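Local coordinates for flagellar hook-associated protein 2 (Helicobacter pylori, PDB 6IWY), which caps the tip of the growing flagellar filament, where it promotes flagellin polymerization and keeps unassembled subunits from leaking out, at residues A[351-355]-A[356-360]. Numbering follows the deposited sequence.
Sequences ASQNT and LFMSK
The amide N of Leu356 donates to Ser352 O at 3.0 Å. The donor lies almost straight out from the carbonyl, with a C=O...N angle of 173°. One residue on, Phe357 N donates to Gln353 O, also at 3.0 Å. Here the donor stands above the carbonyl plane, 44° out of it. Ser352 O also takes a weak bond from Thr355 N, so two amides share this acceptor in the last turn.

The hydroxyl of Ser352 is buried but satisfied. It bonds to Thr61 OG1 on strand 61-67, and the backbone oxygens of Ser348 and Tyr349 share or compete for its proton. With chi1 at 67°, OG sits between the backbone N and the carbonyl carbon, on the side of the Phe357 ring. It approaches that ring obliquely, 3.8 Å from Phe357 CE2. Leu356 CB covers one face of the same ring, over its centre. The Phe357 side chain also touches Leu45, Phe56, Thr61 and Leu63.

On another side of the turn, the bent chain of Met358 crosses Gln353 at about a right angle. Its SD lies 3.9 Å from Gln353 NE2, a packing contact. Its methyl CE reaches Asn354 OD1 at 3.8 Å, with the two side chains side by side.

Phe357 is the first residue to leave helical geometry, and the chain then extends. Met358 pairs with Gly46 through backbone hydrogen bonding, and Lys360 with Glu44. Ser359 OG is held by Arg225 NH1. This is a helix C-terminus turning into strand 359-361, outermost within this chain in a four-stranded antiparallel sheet of the cap-protein fragment, beside strand 42-49.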
loop_
_atom_site.group_PDB
_atom_site.type_symbol
_atom_site.label_atom_id
_atom_site.label_comp_id
_atom_site.label_asym_id
_atom_site.label_seq_id
_atom_site.Cartn_x
_atom_site.Cartn_y
_atom_site.Cartn_z
ATOM N N ALA A 351 1.494 7.209 -10.941
ATOM C CA ALA A 351 2.136 7.451 -12.219
ATOM C C ALA A 351 3.513 6.741 -12.384
ATOM O O ALA A 351 3.878 6.430 -13.514
ATOM C CB ALA A 351 2.246 8.921 -12.477
ATOM N N SER A 352 4.218 6.451 -11.277
ATOM C CA SER A 352 5.593 5.931 -11.275
ATOM C C SER A 352 5.740 4.522 -10.732
ATOM O O SER A 352 6.818 3.902 -10.820
ATOM C CB SER A 352 6.466 6.821 -10.406
ATOM O OG SER A 352 6.044 6.701 -9.065
ATOM N N GLN A 353 4.672 3.982 -10.185
ATOM C CA GLN A 353 4.701 2.585 -9.758
ATOM C C GLN A 353 5.263 1.609 -10.779
ATOM O O GLN A 353 5.988 0.724 -10.405
ATOM C CB GLN A 353 3.305 2.109 -9.393
ATOM C CG GLN A 353 3.290 0.751 -8.682
ATOM C CD GLN A 353 2.942 -0.413 -9.583
ATOM O OE1 GLN A 353 2.262 -0.250 -10.619
ATOM N NE2 GLN A 353 3.355 -1.614 -9.170
ATOM N N ASN A 354 4.894 1.746 -12.045
ATOM C CA ASN A 354 5.185 0.706 -13.059
ATOM C C ASN A 354 6.680 0.585 -13.409
ATOM O O ASN A 354 7.152 -0.465 -13.791
ATOM C CB ASN A 354 4.371 0.945 -14.348
ATOM C CG ASN A 354 4.076 -0.354 -15.089
ATOM O OD1 ASN A 354 3.487 -1.270 -14.507
ATOM N ND2 ASN A 354 4.500 -0.458 -16.364
ATOM N N THR A 355 7.409 1.680 -13.243
ATOM C CA THR A 355 8.808 1.763 -13.626
ATOM C C THR A 355 9.671 1.665 -12.369
ATOM O O THR A 355 10.559 0.834 -12.280
ATOM C CB THR A 355 9.058 3.108 -14.314
ATOM O OG1 THR A 355 7.830 3.847 -14.360
ATOM C CG2 THR A 355 9.557 2.914 -15.707
ATOM N N LEU A 356 9.374 2.489 -11.374
ATOM C CA LEU A 356 10.187 2.548 -10.166
ATOM C C LEU A 356 9.896 1.494 -9.119
ATOM O O LEU A 356 10.817 1.137 -8.389
ATOM C CB LEU A 356 10.064 3.918 -9.496
ATOM C CG LEU A 356 10.526 5.109 -10.347
ATOM C CD1 LEU A 356 10.418 6.421 -9.550
ATOM C CD2 LEU A 356 11.948 4.878 -10.870
ATOM N N PHE A 357 8.657 0.997 -9.022
ATOM C CA PHE A 357 8.240 0.252 -7.823
ATOM C C PHE A 357 7.567 -1.089 -7.994
ATOM O O PHE A 357 6.674 -1.432 -7.253
ATOM C CB PHE A 357 7.292 1.114 -6.975
ATOM C CG PHE A 357 7.879 2.394 -6.501
ATOM C CD1 PHE A 357 9.096 2.419 -5.857
ATOM C CD2 PHE A 357 7.188 3.571 -6.669
ATOM C CE1 PHE A 357 9.621 3.597 -5.393
ATOM C CE2 PHE A 357 7.714 4.752 -6.225
ATOM C CZ PHE A 357 8.940 4.767 -5.577
ATOM N N MET A 358 7.987 -1.894 -8.937
ATOM C CA MET A 358 7.548 -3.284 -8.920
ATOM C C MET A 358 7.808 -3.859 -7.527
ATOM O O MET A 358 8.848 -3.574 -6.905
ATOM C CB MET A 358 8.276 -4.090 -9.985
ATOM C CG MET A 358 7.457 -4.322 -11.292
ATOM S SD MET A 358 5.830 -3.474 -11.534
ATOM C CE MET A 358 5.313 -4.264 -13.080
ATOM N N SER A 359 6.852 -4.624 -7.010
ATOM C CA SER A 359 7.064 -5.322 -5.760
ATOM C C SER A 359 6.765 -6.790 -5.934
ATOM O O SER A 359 5.874 -7.148 -6.686
ATOM C CB SER A 359 6.164 -4.753 -4.697
ATOM O OG SER A 359 4.784 -4.928 -5.045
ATOM N N LYS A 360 7.521 -7.630 -5.238
ATOM C CA LYS A 360 7.218 -9.060 -5.090
ATOM C C LYS A 360 7.430 -9.452 -3.628
ATOM O O LYS A 360 8.458 -9.138 -3.060
ATOM C CB LYS A 360 8.142 -9.890 -5.993
ATOM C CG LYS A 360 8.026 -11.425 -5.874
ATOM C CD LYS A 360 8.566 -12.137 -7.115
ATOM C CE LYS A 360 10.024 -12.620 -7.014
ATOM N NZ LYS A 360 10.150 -14.114 -6.788
#